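Putative glycosyl hydrolase (Bacteroides thetaiotaomicron VPI-5482, PDB 3K11) is a putative glycosyl hydrolase of family 88, probably cleaving glycosidic or related bonds in carbohydrates, though its substrate is not known. Local coordinates at residues D238-P243 with L247-W252; R266-A271 with R297-G302; A41-E46 with T104-N109; F77-Y82 with V86-L91. All coordinates share one frame; numbering follows the deposited sequence. Where two conformers were deposited one is given.

Contact 1: residues D238-P243 with L247-W252; sequences DRMFIP and LYRHGW. With EDO (1,2-ethanediol), chain H.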
# COMPACT_ATOMS: atom_id res chain seq x y z
N ASP A 238 -8.35 15.82 17.81
CA ASP A 238 -9.49 16.22 16.95
C ASP A 238 -9.00 16.56 15.56
O ASP A 238 -9.52 16.07 14.54
CB ASP A 238 -10.19 17.46 17.52
CG ASP A 238 -11.40 17.89 16.68
OD1 ASP A 238 -12.24 17.00 16.42
OD2 ASP A 238 -11.46 19.07 16.26
N ARG A 239 -7.96 17.36 15.54
CA ARG A 239 -7.41 17.88 14.28
C ARG A 239 -6.41 16.96 13.58
O ARG A 239 -6.38 16.92 12.36
CB ARG A 239 -6.70 19.18 14.56
CG ARG A 239 -7.68 20.24 15.07
CD ARG A 239 -6.90 21.40 15.49
NE ARG A 239 -7.66 22.61 15.82
CZ ARG A 239 -7.82 23.12 17.05
NH1 ARG A 239 -7.43 22.47 18.15
NH2 ARG A 239 -8.42 24.29 17.16
N MSE A 240 -5.61 16.25 14.35
CA MSE A 240 -4.45 15.55 13.81
C MSE A 240 -4.66 14.04 13.59
O MSE A 240 -3.97 13.44 12.73
CB MSE A 240 -3.21 15.90 14.67
CG MSE A 240 -2.93 17.42 14.71
SE MSE A 240 -1.22 17.74 15.41
CE MSE A 240 -0.34 17.58 13.64
N PHE A 241 -5.63 13.44 14.29
CA PHE A 241 -5.89 11.98 14.14
C PHE A 241 -6.61 11.78 12.83
O PHE A 241 -7.43 12.61 12.47
CB PHE A 241 -6.69 11.40 15.30
CG PHE A 241 -6.68 9.88 15.34
CD1 PHE A 241 -5.50 9.18 15.56
CD2 PHE A 241 -7.84 9.17 15.24
CE1 PHE A 241 -5.49 7.81 15.61
CE2 PHE A 241 -7.81 7.77 15.27
CZ PHE A 241 -6.66 7.12 15.46
N ILE A 242 -6.35 10.65 12.16
CA ILE A 242 -6.95 10.31 10.87
C ILE A 242 -7.67 8.96 11.11
O ILE A 242 -7.07 7.89 10.99
CB ILE A 242 -5.92 10.12 9.76
CG1 ILE A 242 -5.02 11.35 9.59
CG2 ILE A 242 -6.65 9.95 8.40
CD1 ILE A 242 -3.75 11.11 8.85
N PRO A 243 -8.94 9.02 11.51
CA PRO A 243 -9.66 7.78 11.87
C PRO A 243 -9.69 6.70 10.82
O PRO A 243 -9.63 5.52 11.16
CB PRO A 243 -11.09 8.27 12.21
CG PRO A 243 -11.04 9.70 12.27
CD PRO A 243 -9.75 10.22 11.78
N LEU A 247 -4.02 6.69 12.31
CA LEU A 247 -2.70 7.30 12.40
C LEU A 247 -2.90 8.81 12.55
O LEU A 247 -3.98 9.34 12.29
CB LEU A 247 -1.89 7.01 11.11
CG LEU A 247 -1.64 5.58 10.69
CD1 LEU A 247 -0.89 5.60 9.32
CD2 LEU A 247 -0.85 4.85 11.78
N TYR A 248 -1.82 9.47 12.94
CA TYR A 248 -1.79 10.91 13.05
C TYR A 248 -0.97 11.54 11.95
O TYR A 248 0.06 11.00 11.52
CB TYR A 248 -1.12 11.30 14.34
CG TYR A 248 -1.97 11.16 15.60
CD1 TYR A 248 -1.98 9.98 16.32
CD2 TYR A 248 -2.73 12.22 16.07
CE1 TYR A 248 -2.70 9.85 17.47
CE2 TYR A 248 -3.47 12.08 17.22
CZ TYR A 248 -3.44 10.91 17.92
OH TYR A 248 -4.18 10.81 19.07
N ARG A 249 -1.44 12.70 11.48
CA ARG A 249 -0.62 13.55 10.62
C ARG A 249 0.49 14.26 11.44
O ARG A 249 0.28 14.63 12.59
CB ARG A 249 -1.46 14.55 9.85
CG ARG A 249 -2.49 15.25 10.59
CD ARG A 249 -3.21 16.34 9.77
NE ARG A 249 -4.11 15.81 8.76
CZ ARG A 249 -5.31 15.27 8.95
NH1 ARG A 249 -5.85 15.06 10.12
NH2 ARG A 249 -5.98 14.86 7.92
N HIS A 250 1.65 14.48 10.84
CA HIS A 250 2.74 15.20 11.54
C HIS A 250 2.40 16.66 11.78
O HIS A 250 2.78 17.23 12.80
CB HIS A 250 4.05 15.11 10.74
CG HIS A 250 5.23 15.67 11.45
ND1 HIS A 250 6.35 16.16 10.79
CD2 HIS A 250 5.47 15.84 12.77
CE1 HIS A 250 7.23 16.58 11.68
NE2 HIS A 250 6.72 16.40 12.90
N GLY A 251 1.69 17.28 10.84
CA GLY A 251 1.41 18.69 10.96
C GLY A 251 0.02 19.11 10.58
O GLY A 251 -0.71 18.43 9.83
N TRP A 252 -0.33 20.28 11.06
CA TRP A 252 -1.66 20.87 10.82
C TRP A 252 -1.53 22.38 10.87
O TRP A 252 -1.26 22.93 11.92
CB TRP A 252 -2.64 20.41 11.91
CG TRP A 252 -4.07 20.80 11.71
CD1 TRP A 252 -5.04 20.08 11.05
CD2 TRP A 252 -4.72 21.98 12.24
NE1 TRP A 252 -6.24 20.75 11.11
CE2 TRP A 252 -6.07 21.91 11.85
CE3 TRP A 252 -4.29 23.06 13.01
CZ2 TRP A 252 -6.99 22.88 12.22
CZ3 TRP A 252 -5.21 24.00 13.39
CH2 TRP A 252 -6.53 23.93 12.96
C1 EDO H . -6.48 11.92 4.94
O1 EDO H . -7.66 12.54 5.48
C2 EDO H . -5.22 12.75 5.18
O2 EDO H . -5.38 14.16 5.01
O HOH W 1 -8.49 13.85 10.58
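Met240 O is held by two successive residues of 247-252: Arg249 N donates a fairly straight hydrogen bond to it (2.9 Å, 163°), and Tyr248 CA adds a weaker C-H contact. Further along, Ile242 N bonds to Leu247 O at 2.7 Å. Between these bonds Phe241 and Tyr248 form the non-hydrogen-bonded antiparallel pair. Their rings meet edge-to-face, Phe241 CD1 standing over the tyrosine face, 3.5 Å from Tyr248 CE1, with the planes 65° apart. On the other side of the strands Ile242 CG1 lies over a face of the Arg249 guanidinium. The Arg249 chain bends at chi3 (73°), NH1 donating to a water, NH2 to an ethanediol probably from the crystallisation liquor and NE to His259 O. Arg239 runs extended across the Trp252 indole, its CD 3.5 Å from the six-membered ring centroid, before its guanidinium salt-bridges Asp186. The selenomethionine methyl Met240 CE sits against the backbone carbonyls of Arg249 and His250, with Trp252 CB beside it. An alanine in place of Trp252 would remove the surface under Arg239, whose aliphatic chain would probably be freer to turn over the gap. Helix 222-240 thus runs straight into a beta hairpin, whose strand 247-253 is central in a small three-stranded antiparallel sheet.

Contact 2: residues R266-A271 with R297-G302; sequences RANGWA and RAHVRG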
# COMPACT_ATOMS: atom_id res chain seq x y z
N ARG A 266 8.33 8.73 13.81
CA ARG A 266 8.73 9.15 15.14
C ARG A 266 7.66 9.99 15.82
O ARG A 266 7.33 9.73 16.96
CB ARG A 266 10.06 9.88 15.16
CG ARG A 266 10.39 10.35 16.59
CD ARG A 266 11.85 10.58 16.87
NE ARG A 266 12.41 11.68 16.10
CZ ARG A 266 13.48 11.59 15.31
NH1 ARG A 266 14.14 10.45 15.15
NH2 ARG A 266 13.91 12.70 14.71
N ALA A 267 7.06 10.95 15.12
CA ALA A 267 6.04 11.81 15.74
C ALA A 267 4.81 10.98 16.06
O ALA A 267 4.13 11.24 17.04
CB ALA A 267 5.70 13.02 14.84
N ASN A 268 4.50 9.95 15.25
CA ASN A 268 3.43 9.04 15.62
C ASN A 268 3.79 8.30 16.88
O ASN A 268 2.95 8.11 17.76
CB ASN A 268 3.09 8.09 14.47
CG ASN A 268 1.95 8.63 13.62
OD1 ASN A 268 0.78 8.30 13.88
ND2 ASN A 268 2.28 9.56 12.68
N GLY A 269 5.08 7.99 17.05
CA GLY A 269 5.56 7.45 18.32
C GLY A 269 5.34 8.43 19.46
O GLY A 269 4.84 8.06 20.52
N TRP A 270 5.68 9.68 19.27
CA TRP A 270 5.45 10.67 20.31
C TRP A 270 3.98 10.74 20.74
O TRP A 270 3.68 10.88 21.90
CB TRP A 270 5.92 12.04 19.86
CG TRP A 270 7.40 12.21 19.69
CD1 TRP A 270 8.03 13.03 18.76
CD2 TRP A 270 8.45 11.60 20.45
NE1 TRP A 270 9.37 12.93 18.91
CE2 TRP A 270 9.66 12.06 19.92
CE3 TRP A 270 8.49 10.71 21.51
CZ2 TRP A 270 10.88 11.66 20.41
CZ3 TRP A 270 9.72 10.31 22.00
CH2 TRP A 270 10.90 10.77 21.43
N ALA A 271 3.04 10.61 19.80
CA ALA A 271 1.60 10.66 20.09
C ALA A 271 1.18 9.42 20.88
O ALA A 271 0.35 9.48 21.79
CB ALA A 271 0.79 10.72 18.78
N ARG A 297 -6.37 3.27 21.86
CA ARG A 297 -6.66 2.00 21.23
C ARG A 297 -6.77 2.04 19.70
O ARG A 297 -6.31 1.11 19.02
CB ARG A 297 -7.87 1.37 21.88
CG ARG A 297 -7.57 0.81 23.26
CD ARG A 297 -8.81 0.23 23.83
NE ARG A 297 -8.43 -0.40 25.11
CZ ARG A 297 -9.19 -0.44 26.19
NH1 ARG A 297 -10.43 0.08 26.18
NH2 ARG A 297 -8.70 -0.98 27.31
N ALA A 298 -7.39 3.08 19.14
CA ALA A 298 -7.49 3.23 17.70
C ALA A 298 -6.11 3.43 17.07
O ALA A 298 -5.83 2.89 16.01
CB ALA A 298 -8.41 4.40 17.32
N HIS A 299 -5.24 4.18 17.75
CA HIS A 299 -3.89 4.41 17.25
C HIS A 299 -3.05 3.14 17.30
O HIS A 299 -2.31 2.81 16.36
CB HIS A 299 -3.23 5.52 18.07
CG HIS A 299 -2.01 6.10 17.44
ND1 HIS A 299 -1.04 6.76 18.17
CD2 HIS A 299 -1.59 6.13 16.15
CE1 HIS A 299 -0.09 7.19 17.36
NE2 HIS A 299 -0.40 6.82 16.12
N VAL A 300 -3.23 2.37 18.35
CA VAL A 300 -2.55 1.07 18.46
C VAL A 300 -2.90 0.19 17.24
O VAL A 300 -2.00 -0.42 16.61
CB VAL A 300 -2.88 0.34 19.76
CG1 VAL A 300 -2.51 -1.16 19.68
CG2 VAL A 300 -2.19 0.98 20.94
N ARG A 301 -4.18 0.10 16.92
CA ARG A 301 -4.61 -0.72 15.81
C ARG A 301 -4.04 -0.25 14.46
O ARG A 301 -3.69 -1.07 13.62
CB ARG A 301 -6.14 -0.81 15.76
CG ARG A 301 -6.73 -1.67 16.87
CD ARG A 301 -8.21 -1.94 16.64
NE ARG A 301 -9.03 -0.77 16.88
CZ ARG A 301 -9.53 -0.43 18.08
NH1 ARG A 301 -9.28 -1.13 19.19
NH2 ARG A 301 -10.24 0.68 18.18
N GLY A 302 -3.98 1.06 14.25
CA GLY A 302 -3.46 1.62 12.99
C GLY A 302 -1.98 1.45 12.84
O GLY A 302 -1.50 1.11 11.78
O HOH W 2 -1.79 7.70 20.77
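The helical segments 266-271 and 297-302 stay well apart, their nearest CA atoms, those of Ala271 and His299, lying 8.8 Å from each other, and the His299 side chain makes up most of the distance. With CG anti to the backbone N (chi1 -164°), its imidazole points across at the neighbouring helix, where NE2 donates to Asn268 OD1 at 2.9 Å. The donor lies in the plane of the amide carbonyl, on a lone pair, with an N-H...O angle of 150°. Amide and imidazole are turned 53° against each other, and OD1 lies at the ring edge, somewhat tilted out of the imidazole plane. Ala271, nearly one turn further along its helix, sets its CB 3.9 Å from His299 CE1, so a methyl packs beside the polar bond. The other ring nitrogen, ND1, is linked through a water to the backbone: the water donates to Ala271 O and lies 2.9 Å from His299 ND1.

Around this core, Tyr248 of the hairpin meets the His299 ring edge-to-face, and Asn268 ND2 bonds to both Tyr248 O and Trp264 O. In the conformer given, Arg301 of the same helix as His299 forms a salt bridge to Asp258 of the second subunit.

Both imidazole nitrogens are buried yet have polar partners. Because OD1 receives His299 while ND2 serves two backbone carbonyls, the amide of Asn268 has a defined orientation and is unlikely to flip. The proton on NE2 is committed to Asn268, and the same bond, with the water at ND1, probably restrains the ring from turning about its CB-CG bond.

Contact 3: residues A41-E46 with T104-N109; sequences AYIDKE and TDYVQN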
# COMPACT_ATOMS: atom_id res chain seq x y z
N ALA A 41 26.05 1.84 29.11
CA ALA A 41 27.50 2.06 29.36
C ALA A 41 28.02 3.09 28.38
O ALA A 41 28.80 3.98 28.71
CB ALA A 41 28.28 0.76 29.25
N TYR A 42 27.58 2.98 27.14
CA TYR A 42 28.00 3.92 26.13
C TYR A 42 27.57 5.35 26.42
O TYR A 42 28.37 6.26 26.41
CB TYR A 42 27.46 3.48 24.76
CG TYR A 42 27.76 4.47 23.67
CD1 TYR A 42 29.06 4.74 23.28
CD2 TYR A 42 26.75 5.12 23.01
CE1 TYR A 42 29.32 5.67 22.28
CE2 TYR A 42 27.01 6.05 22.03
CZ TYR A 42 28.28 6.31 21.66
OH TYR A 42 28.49 7.25 20.65
N ILE A 43 26.29 5.56 26.72
CA ILE A 43 25.80 6.92 26.89
C ILE A 43 26.36 7.54 28.17
O ILE A 43 26.48 8.75 28.26
CB ILE A 43 24.26 7.03 26.86
CG1 ILE A 43 23.60 6.25 28.01
CG2 ILE A 43 23.74 6.58 25.47
CD1 ILE A 43 22.52 7.01 28.69
N ASP A 44 26.66 6.70 29.15
CA ASP A 44 27.19 7.17 30.43
C ASP A 44 28.50 7.97 30.18
O ASP A 44 28.65 9.14 30.65
CB ASP A 44 27.44 5.96 31.33
CG ASP A 44 27.80 6.33 32.76
OD1 ASP A 44 27.46 7.45 33.23
OD2 ASP A 44 28.39 5.47 33.42
N LYS A 45 29.40 7.34 29.40
CA LYS A 45 30.70 7.97 29.05
C LYS A 45 30.61 9.12 28.05
O LYS A 45 31.54 9.90 27.93
CB LYS A 45 31.82 6.96 28.67
CG LYS A 45 31.51 5.74 27.75
CD LYS A 45 31.27 6.07 26.27
CE LYS A 45 32.52 6.48 25.56
NZ LYS A 45 32.55 6.70 24.09
N GLU A 46 29.50 9.22 27.34
CA GLU A 46 29.26 10.30 26.37
C GLU A 46 28.40 11.44 26.84
O GLU A 46 27.97 12.28 26.03
CB GLU A 46 28.64 9.68 25.12
CG GLU A 46 29.61 8.82 24.34
CD GLU A 46 30.76 9.65 23.77
OE1 GLU A 46 30.72 10.90 23.79
OE2 GLU A 46 31.70 9.03 23.30
N THR A 104 19.04 4.76 37.93
CA THR A 104 18.58 5.96 38.62
C THR A 104 19.76 6.76 39.19
O THR A 104 19.67 8.00 39.27
CB THR A 104 17.52 5.70 39.67
OG1 THR A 104 17.80 4.48 40.33
CG2 THR A 104 16.11 5.66 39.02
N ASP A 105 20.86 6.11 39.54
CA ASP A 105 22.06 6.85 39.98
C ASP A 105 22.51 7.82 38.90
O ASP A 105 22.94 8.95 39.18
CB ASP A 105 23.24 5.92 40.24
CG ASP A 105 23.08 5.08 41.52
OD1 ASP A 105 22.14 5.32 42.30
OD2 ASP A 105 23.92 4.16 41.69
N TYR A 106 22.43 7.38 37.65
CA TYR A 106 22.77 8.23 36.52
C TYR A 106 21.90 9.48 36.46
O TYR A 106 22.39 10.57 36.24
CB TYR A 106 22.60 7.43 35.21
CG TYR A 106 22.81 8.22 33.95
CD1 TYR A 106 21.75 8.88 33.34
CD2 TYR A 106 24.05 8.27 33.33
CE1 TYR A 106 21.92 9.59 32.17
CE2 TYR A 106 24.24 9.00 32.14
CZ TYR A 106 23.15 9.65 31.58
OH TYR A 106 23.27 10.38 30.43
N VAL A 107 20.60 9.29 36.61
CA VAL A 107 19.66 10.39 36.51
C VAL A 107 19.85 11.31 37.70
O VAL A 107 19.88 12.53 37.57
CB VAL A 107 18.20 9.90 36.42
CG1 VAL A 107 17.28 11.09 36.19
CG2 VAL A 107 18.04 8.87 35.22
N GLN A 108 19.96 10.72 38.89
CA GLN A 108 20.28 11.51 40.09
C GLN A 108 21.50 12.40 39.86
O GLN A 108 21.48 13.60 40.13
CB GLN A 108 20.53 10.56 41.27
CG GLN A 108 19.29 9.88 41.85
CD GLN A 108 18.52 10.77 42.80
OE1 GLN A 108 18.97 11.86 43.14
NE2 GLN A 108 17.36 10.30 43.27
N ASN A 109 22.57 11.79 39.36
CA ASN A 109 23.81 12.50 39.18
C ASN A 109 23.68 13.66 38.21
O ASN A 109 24.12 14.77 38.52
CB ASN A 109 24.88 11.53 38.73
CG ASN A 109 26.17 12.21 38.42
OD1 ASN A 109 26.45 12.53 37.26
ND2 ASN A 109 26.98 12.45 39.45
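Ile43 and Tyr106 supply the apolar part of this meeting between helices 29-45 and 101-128. Tyr106 has CG anti to its backbone N (chi1 175°), which sends the ring out from its own helix and across to the other. Ile43 reaches it through a single methyl: CG1 is placed between the backbone N and the carbonyl carbon, chi2 is away from a staggered value at 135°, and together they bring CD1 to 4.0 Å from Tyr106 CZ. The two side chains meet at about a right angle, and the isoleucine touches the phenolic end rather than the root of the ring.

The polar contact is made by Asp44, one residue on. Its OD1 lies in the plane of the tyrosine ring, at the edge, 3.5 Å from Tyr106 CD2 and 3.7 Å from Tyr106 CE2, with the carboxylate turned 70° against the ring. An anionic oxygen set against ring C-H groups is electrostatically reasonable, but its main partner is a charge: Asp44 OD1 also salt-bridges Arg110, one turn beyond Tyr106 on the same helix.

Hydrogen bonds hold the tip of the ring. Tyr106 OH pairs with Thr47 OG1, just past the end of 41-46, and with Trp84 NE1 of helix 82-98, so the buried hydroxyl is satisfied from two places and the ring is fixed lengthwise.

Helix 82-98 also meets both sides, Trp84 touching Ile43 and Leu91 touching Tyr106. Two helices, 29-45 and 82-98, therefore meet a tyrosine of a third, packing that fits the all-helical (alpha/alpha)6 barrel expected of the six-hairpin glycosidase clan.

Contact 4: residues F77-Y82 with V86-L91; sequences FRLASY and VTYSAL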
# COMPACT_ATOMS: atom_id res chain seq x y z
N PHE A 77 26.28 13.51 23.41
CA PHE A 77 24.89 13.89 23.58
C PHE A 77 24.70 14.98 24.62
O PHE A 77 25.36 14.94 25.67
CB PHE A 77 24.11 12.67 24.01
CG PHE A 77 24.31 11.50 23.12
CD1 PHE A 77 23.81 11.53 21.81
CD2 PHE A 77 25.10 10.42 23.52
CE1 PHE A 77 24.06 10.49 20.95
CE2 PHE A 77 25.33 9.37 22.67
CZ PHE A 77 24.79 9.41 21.37
N ARG A 78 23.78 15.92 24.34
CA ARG A 78 23.49 17.05 25.24
C ARG A 78 22.68 16.55 26.42
O ARG A 78 21.81 15.68 26.26
CB ARG A 78 22.72 18.15 24.48
CG ARG A 78 23.53 18.88 23.41
CD ARG A 78 22.71 19.64 22.34
NE ARG A 78 21.99 18.68 21.47
CZ ARG A 78 20.67 18.69 21.19
NH1 ARG A 78 19.85 19.65 21.64
NH2 ARG A 78 20.17 17.72 20.42
N LEU A 79 23.00 17.04 27.61
CA LEU A 79 22.32 16.62 28.84
C LEU A 79 20.88 17.08 29.02
O LEU A 79 20.13 16.45 29.77
CB LEU A 79 23.10 17.10 30.08
CG LEU A 79 24.43 16.43 30.44
CD1 LEU A 79 25.14 17.12 31.65
CD2 LEU A 79 24.18 14.98 30.81
N ALA A 80 20.50 18.19 28.39
CA ALA A 80 19.18 18.76 28.64
C ALA A 80 18.41 19.03 27.37
O ALA A 80 17.51 19.88 27.36
CB ALA A 80 19.27 19.99 29.46
N SER A 81 18.68 18.23 26.34
CA SER A 81 17.89 18.30 25.15
C SER A 81 16.58 17.52 25.41
O SER A 81 16.49 16.76 26.38
CB SER A 81 18.64 17.59 24.04
OG SER A 81 18.77 16.23 24.37
N TYR A 82 15.57 17.68 24.57
CA TYR A 82 14.35 16.90 24.81
C TYR A 82 14.62 15.42 24.63
O TYR A 82 14.05 14.60 25.33
CB TYR A 82 13.20 17.37 23.91
CG TYR A 82 13.27 17.02 22.46
CD1 TYR A 82 12.82 15.78 22.01
CD2 TYR A 82 13.66 17.93 21.51
CE1 TYR A 82 12.84 15.46 20.69
CE2 TYR A 82 13.66 17.61 20.18
CZ TYR A 82 13.26 16.35 19.78
OH TYR A 82 13.20 16.01 18.43
N VAL A 86 13.81 12.27 27.32
CA VAL A 86 13.30 10.91 27.12
C VAL A 86 14.22 9.89 27.80
O VAL A 86 13.76 8.95 28.52
CB VAL A 86 13.09 10.58 25.61
CG1 VAL A 86 12.53 9.14 25.46
CG2 VAL A 86 12.20 11.61 24.95
N THR A 87 15.53 10.06 27.64
CA THR A 87 16.49 9.13 28.25
C THR A 87 16.33 9.08 29.76
O THR A 87 16.38 8.00 30.37
CB THR A 87 17.92 9.52 27.87
OG1 THR A 87 18.07 9.43 26.45
CG2 THR A 87 18.98 8.63 28.59
N TYR A 88 16.15 10.25 30.37
CA TYR A 88 15.98 10.27 31.83
C TYR A 88 14.73 9.50 32.28
O TYR A 88 14.77 8.75 33.25
CB TYR A 88 15.91 11.70 32.35
CG TYR A 88 17.18 12.50 32.15
CD1 TYR A 88 18.41 12.02 32.61
CD2 TYR A 88 17.15 13.74 31.53
CE1 TYR A 88 19.57 12.75 32.41
CE2 TYR A 88 18.32 14.48 31.33
CZ TYR A 88 19.52 13.99 31.79
OH TYR A 88 20.68 14.72 31.59
N SER A 89 13.60 9.73 31.59
CA SER A 89 12.36 8.97 31.89
C SER A 89 12.56 7.48 31.68
O SER A 89 12.09 6.67 32.50
CB SER A 89 11.15 9.49 31.07
OG SER A 89 10.53 10.63 31.69
N ALA A 90 13.24 7.12 30.60
CA ALA A 90 13.56 5.71 30.32
C ALA A 90 14.31 5.03 31.45
O ALA A 90 14.00 3.88 31.86
CB ALA A 90 14.36 5.61 29.03
N LEU A 91 15.34 5.71 31.95
CA LEU A 91 16.19 5.16 33.01
C LEU A 91 15.50 5.08 34.36
O LEU A 91 15.74 4.13 35.14
CB LEU A 91 17.49 5.97 33.10
CG LEU A 91 18.44 5.74 31.91
CD1 LEU A 91 19.58 6.80 31.91
CD2 LEU A 91 18.97 4.27 31.84
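Tyr88, on helix 82-98, reaches back to the loop that leads into that helix and touches Leu79. Its CB points toward the loop, and chi1 of -64° sets CG beside the backbone N. Further out the ring brings CE2 to 3.1 Å from Leu79 O, the carbonyl lying near the ring plane at its edge. At the tip, Tyr88 OH donates to Leu79 O at 2.6 Å, in the carbonyl plane and on a lone pair, tying the loop before the helix to its second turn, and the same hydroxyl oxygen lies 3.6 Å from Leu79 CD2. Trp84 meets the ring edge-to-face, and Phe111 approaches it from helix 101-128. This is the start of a helix with its N-cap in place: Ser81 OG caps Trp84 N, and Val86 N bonds to Tyr82 O at 3.1 Å, an i to i+4 bond of the first turn. A phenylalanine at Tyr88 would lack the hydroxyl and would probably leave the buried Leu79 O without this donor and the loop less firmly held. Val86 CG2 rests 3.5 Å from Tyr82 O, beside the backbone bond, while its side chain also packs on Pro402 and Trp405 of helix 400-416. In the conformer given, Arg78 of the same loop salt-bridges Asp8 of the third subunit.

The four contacts form two close pairs. Contacts 1 and 2 have centres about 10 Å apart and meet directly, Phe241 CZ lying 3.7 Å from Ala298 CB, so hairpin and helix pair share one interface. Contacts 3 and 4 are equally close, joined where Val107 CG2 packs 3.6 Å from Leu91 CB. Contacts 1 and 3 lie on opposite sides of the chain's centre, with centres about 36 Å apart. Contacts 2 and 4 bridge the pairs, as Trp270 CH2 comes 3.8 Å from Val86 CG2 although their centres are about 22 Å apart. The ethanediol beside contact 1 probably comes from the crystallisation liquor and is not by itself evidence of an active site.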